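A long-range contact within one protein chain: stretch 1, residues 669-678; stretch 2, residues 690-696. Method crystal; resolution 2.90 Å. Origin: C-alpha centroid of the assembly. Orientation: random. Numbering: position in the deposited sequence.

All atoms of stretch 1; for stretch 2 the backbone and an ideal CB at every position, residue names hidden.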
ATOM      1  N   GLY A 669     -36.636 -35.161  25.061  1.00 64.53           N
ATOM      2  CA  GLY A 669     -35.324 -35.779  25.076  1.00 64.00           C
ATOM      3  C   GLY A 669     -34.308 -35.398  24.037  1.00 63.70           C
ATOM      4  O   GLY A 669     -34.238 -34.260  23.587  1.00 63.85           O
ATOM      5  N   VAL A 670     -33.516 -36.379  23.656  1.00 63.29           N
ATOM      6  CA  VAL A 670     -32.292 -36.125  22.929  1.00 62.90           C
ATOM      7  C   VAL A 670     -32.466 -35.594  21.489  1.00 62.74           C
ATOM      8  O   VAL A 670     -31.707 -34.699  21.065  1.00 62.81           O
ATOM      9  CB  VAL A 670     -31.348 -37.331  23.075  1.00 62.82           C
ATOM     10  CG1 VAL A 670     -30.646 -37.674  21.793  1.00 62.73           C
ATOM     11  CG2 VAL A 670     -30.375 -37.060  24.194  1.00 62.97           C
ATOM     12  N   THR A 671     -33.489 -36.076  20.774  1.00 62.11           N
ATOM     13  CA  THR A 671     -33.817 -35.521  19.453  1.00 61.49           C
ATOM     14  C   THR A 671     -34.245 -34.053  19.600  1.00 61.08           C
ATOM     15  O   THR A 671     -33.803 -33.196  18.844  1.00 60.96           O
ATOM     16  CB  THR A 671     -34.887 -36.374  18.709  1.00 61.61           C
ATOM     17  OG1 THR A 671     -34.283 -37.566  18.200  1.00 61.55           O
ATOM     18  CG2 THR A 671     -35.521 -35.624  17.543  1.00 61.85           C
ATOM     19  N   ALA A 672     -35.039 -33.763  20.627  1.00 60.50           N
ATOM     20  CA  ALA A 672     -35.490 -32.398  20.910  1.00 59.80           C
ATOM     21  C   ALA A 672     -34.366 -31.427  21.303  1.00 59.26           C
ATOM     22  O   ALA A 672     -34.498 -30.209  21.123  1.00 59.28           O
ATOM     23  CB  ALA A 672     -36.578 -32.409  21.980  1.00 59.85           C
ATOM     24  N   VAL A 673     -33.272 -31.958  21.846  1.00 58.47           N
ATOM     25  CA  VAL A 673     -32.091 -31.143  22.146  1.00 57.59           C
ATOM     26  C   VAL A 673     -31.436 -30.691  20.841  1.00 57.13           C
ATOM     27  O   VAL A 673     -31.066 -29.518  20.672  1.00 56.55           O
ATOM     28  CB  VAL A 673     -31.075 -31.916  23.003  1.00 57.27           C
ATOM     29  CG1 VAL A 673     -29.804 -31.147  23.132  1.00 56.94           C
ATOM     30  CG2 VAL A 673     -31.644 -32.169  24.364  1.00 57.28           C
ATOM     31  N   ILE A 674     -31.345 -31.637  19.914  1.00 56.46           N
ATOM     32  CA  ILE A 674     -30.764 -31.393  18.614  1.00 56.14           C
ATOM     33  C   ILE A 674     -31.578 -30.369  17.799  1.00 56.43           C
ATOM     34  O   ILE A 674     -31.001 -29.490  17.154  1.00 56.87           O
ATOM     35  CB  ILE A 674     -30.555 -32.717  17.881  1.00 55.73           C
ATOM     36  CG1 ILE A 674     -29.561 -33.558  18.667  1.00 55.29           C
ATOM     37  CG2 ILE A 674     -30.063 -32.496  16.481  1.00 55.50           C
ATOM     38  CD1 ILE A 674     -29.433 -34.959  18.169  1.00 55.50           C
ATOM     39  N   ASN A 675     -32.909 -30.449  17.871  1.00 56.42           N
ATOM     40  CA  ASN A 675     -33.777 -29.489  17.182  1.00 56.00           C
ATOM     41  C   ASN A 675     -33.570 -28.092  17.740  1.00 55.92           C
ATOM     42  O   ASN A 675     -33.424 -27.139  16.981  1.00 55.79           O
ATOM     43  CB  ASN A 675     -35.251 -29.891  17.273  1.00 55.72           C
ATOM     44  CG  ASN A 675     -35.608 -31.019  16.326  1.00 55.92           C
ATOM     45  OD1 ASN A 675     -36.089 -30.780  15.223  1.00 56.76           O
ATOM     46  ND2 ASN A 675     -35.358 -32.255  16.741  1.00 55.48           N
ATOM     47  N   SER A 676     -33.520 -28.000  19.065  1.00 55.86           N
ATOM     48  CA  SER A 676     -33.224 -26.754  19.755  1.00 56.21           C
ATOM     49  C   SER A 676     -31.877 -26.163  19.350  1.00 56.18           C
ATOM     50  O   SER A 676     -31.790 -24.966  19.063  1.00 56.34           O
ATOM     51  CB  SER A 676     -33.220 -26.969  21.271  1.00 56.41           C
ATOM     52  OG  SER A 676     -34.459 -26.631  21.857  1.00 57.10           O
ATOM     53  N   ALA A 677     -30.842 -27.009  19.328  1.00 55.89           N
ATOM     54  CA  ALA A 677     -29.472 -26.584  19.009  1.00 55.20           C
ATOM     55  C   ALA A 677     -29.328 -26.169  17.555  1.00 54.83           C
ATOM     56  O   ALA A 677     -28.531 -25.294  17.232  1.00 54.90           O
ATOM     57  CB  ALA A 677     -28.457 -27.671  19.361  1.00 54.84           C
ATOM     58  N   SER A 678     -30.132 -26.764  16.681  1.00 54.20           N
ATOM     59  CA  SER A 678     -30.034 -26.455  15.269  1.00 53.82           C
ATOM     60  C   SER A 678     -30.865 -25.240  14.897  1.00 53.70           C
ATOM     61  O   SER A 678     -31.129 -25.005  13.730  1.00 53.81           O
ATOM     62  CB  SER A 678     -30.481 -27.644  14.439  1.00 53.82           C
ATOM     63  OG  SER A 678     -31.884 -27.632  14.265  1.00 53.90           O
ATOM     64  N   UNK A 690     -19.722 -26.356  20.262  1.00 50.09           N
ATOM     65  CA  UNK A 690     -19.694 -27.659  20.910  1.00 50.87           C
ATOM     66  C   UNK A 690     -21.070 -28.113  21.385  1.00 51.36           C
ATOM     67  O   UNK A 690     -21.643 -27.522  22.304  1.00 51.07           O
ATOM     68  CB  UNK A 690     -18.727 -27.626  22.095  1.00 50.87           C
ATOM     69  N   UNK A 691     -21.582 -29.161  20.748  1.00 52.05           N
ATOM     70  CA  UNK A 691     -22.786 -29.843  21.204  1.00 53.02           C
ATOM     71  C   UNK A 691     -22.447 -31.263  21.675  1.00 54.18           C
ATOM     72  O   UNK A 691     -21.990 -32.092  20.877  1.00 54.38           O
ATOM     73  CB  UNK A 691     -23.833 -29.883  20.089  1.00 53.02           C
ATOM     74  N   UNK A 692     -22.674 -31.539  22.962  1.00 55.18           N
ATOM     75  CA  UNK A 692     -22.437 -32.873  23.518  1.00 56.41           C
ATOM     76  C   UNK A 692     -23.732 -33.570  23.882  1.00 57.41           C
ATOM     77  O   UNK A 692     -24.525 -33.033  24.654  1.00 57.76           O
ATOM     78  CB  UNK A 692     -21.537 -32.783  24.752  1.00 56.41           C
ATOM     79  N   UNK A 693     -23.940 -34.769  23.354  1.00 58.61           N
ATOM     80  CA  UNK A 693     -25.145 -35.542  23.664  1.00 59.84           C
ATOM     81  C   UNK A 693     -24.829 -36.785  24.508  1.00 60.48           C
ATOM     82  O   UNK A 693     -24.158 -37.703  24.049  1.00 60.56           O
ATOM     83  CB  UNK A 693     -25.845 -35.959  22.369  1.00 59.84           C
ATOM     84  N   UNK A 694     -25.284 -36.787  25.754  1.00 61.71           N
ATOM     85  CA  UNK A 694     -24.996 -37.895  26.669  1.00 63.13           C
ATOM     86  C   UNK A 694     -26.154 -38.877  26.783  1.00 64.18           C
ATOM     87  O   UNK A 694     -27.258 -38.514  27.186  1.00 64.13           O
ATOM     88  CB  UNK A 694     -24.652 -37.350  28.057  1.00 63.13           C
ATOM     89  N   UNK A 695     -25.881 -40.127  26.431  1.00 65.49           N
ATOM     90  CA  UNK A 695     -26.902 -41.157  26.378  1.00 66.82           C
ATOM     91  C   UNK A 695     -26.567 -42.312  27.318  1.00 68.37           C
ATOM     92  O   UNK A 695     -25.408 -42.733  27.411  1.00 68.80           O
ATOM     93  CB  UNK A 695     -27.064 -41.669  24.945  1.00 66.82           C
ATOM     94  N   UNK A 696     -27.591 -42.802  28.019  1.00 70.00           N
ATOM     95  CA  UNK A 696     -27.523 -44.034  28.815  1.00 71.28           C
ATOM     96  C   UNK A 696     -27.364 -45.217  27.865  1.00 72.02           C
ATOM     97  O   UNK A 696     -27.949 -45.215  26.782  1.00 72.12           O
ATOM     98  CB  UNK A 696     -28.767 -44.201  29.690  1.00 71.28           C
TER

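Stretch 1 is a helix from Val670 to Ala677, and the extended backbone of stretch 2 runs almost exactly antiparallel to it, at 175°, with the axes 9.8 Å apart at their closest. That spacing leaves room for side chains between the two. The helix offers Val670, Val673, Ile674 and Ala677, all apolar, so the neighbouring positions of stretch 2 call for hydrocarbon.

At position 690 the ideal CB finds nothing of stretch 1 within 5.5 Å, and the helix sets no preference. The residue is Ser690, whose OG is hydrogen-bonded elsewhere in the structure.

Position 691 points its CB toward the helix, 5.2 Å from CB of Ala677. Because alanine is small, it leaves space that a medium or long apolar chain could fill; leucine, isoleucine or methionine would suit. The deposited residue is Leu691, with chi1 t and chi2 p. Its CD2 lies 4.0 Å from Ala677 CB, while CD1 comes within 4.4 Å of Val673 CG1, so the forked end of the side chain touches two residues one helical turn apart.

Position 692, with extended phi/psi of -110/125, has its CB beyond reach of the helix. A beta-branched or polar residue would be acceptable, and Thr692 is found, its OG1 hydrogen-bonded elsewhere.

Position 693 again points toward the helix. Its ideal CB is 5.0 Å from Val670 CG2, and Val673 and Ile674 are also near. A branched aliphatic residue is favoured: valine, leucine or isoleucine could each serve, and beta-branching also suits the extended backbone. The residue is Ile693, with both chi angles m. Its CG2 packs 3.7 Å from Val670 CG2, and its CD1 reaches to 3.7 Å from Val673 CG1. The contact with Ile674 is looser, 4.5 Å between the two CG1 atoms.

At position 694 the CB points away from the helix, so stretch 1 cannot distinguish polar from apolar. Asn694 is there, its OD1 hydrogen-bonded elsewhere.

Position 695 directs its CB sideways, with no atom of stretch 1 within 5.5 Å of the ideal CB. A short side chain would therefore fall short of the helix, whereas leucine or methionine could reach the methyls of Val670. Leu695 does so: with chi1 m and chi2 t, its CD2 lies 3.9 Å from Val670 CG2.

Position 696 is out of reach, and stretch 1 imposes nothing on it. It holds Ser696, an N-cap whose side chain caps a backbone N just past the stretch, a role to which a short hydroxyl is well suited.

Stretch 2 (690-696) SLTINLS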
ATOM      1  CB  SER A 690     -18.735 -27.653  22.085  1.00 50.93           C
ATOM      2  OG  SER A 690     -18.973 -28.755  22.935  1.00 51.17           O
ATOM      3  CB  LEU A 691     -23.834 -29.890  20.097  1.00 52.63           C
ATOM      4  CG  LEU A 691     -25.088 -30.703  20.387  1.00 52.13           C
ATOM      5  CD1 LEU A 691     -25.836 -30.101  21.564  1.00 51.16           C
ATOM      6  CD2 LEU A 691     -25.964 -30.790  19.147  1.00 52.19           C
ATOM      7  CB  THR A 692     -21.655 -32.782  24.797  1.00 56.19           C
ATOM      8  OG1 THR A 692     -20.627 -31.808  24.639  1.00 56.48           O
ATOM      9  CG2 THR A 692     -21.062 -34.128  25.149  1.00 56.10           C
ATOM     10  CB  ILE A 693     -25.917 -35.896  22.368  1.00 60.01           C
ATOM     11  CG1 ILE A 693     -26.579 -34.641  21.810  1.00 59.57           C
ATOM     12  CG2 ILE A 693     -26.982 -36.954  22.622  1.00 60.49           C
ATOM     13  CD1 ILE A 693     -27.367 -33.896  22.859  1.00 57.97           C
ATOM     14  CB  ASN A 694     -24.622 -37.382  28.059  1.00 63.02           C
ATOM     15  CG  ASN A 694     -23.282 -36.710  28.083  1.00 62.88           C
ATOM     16  OD1 ASN A 694     -22.646 -36.540  27.048  1.00 63.00           O
ATOM     17  ND2 ASN A 694     -22.838 -36.319  29.266  1.00 62.69           N
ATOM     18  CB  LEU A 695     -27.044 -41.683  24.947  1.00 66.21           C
ATOM     19  CG  LEU A 695     -27.822 -40.810  23.968  1.00 64.93           C
ATOM     20  CD1 LEU A 695     -27.649 -41.330  22.563  1.00 63.59           C
ATOM     21  CD2 LEU A 695     -29.290 -40.773  24.345  1.00 64.70           C
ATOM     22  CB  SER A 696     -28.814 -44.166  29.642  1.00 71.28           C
ATOM     23  OG  SER A 696     -28.973 -45.447  30.227  1.00 72.14           O
TER
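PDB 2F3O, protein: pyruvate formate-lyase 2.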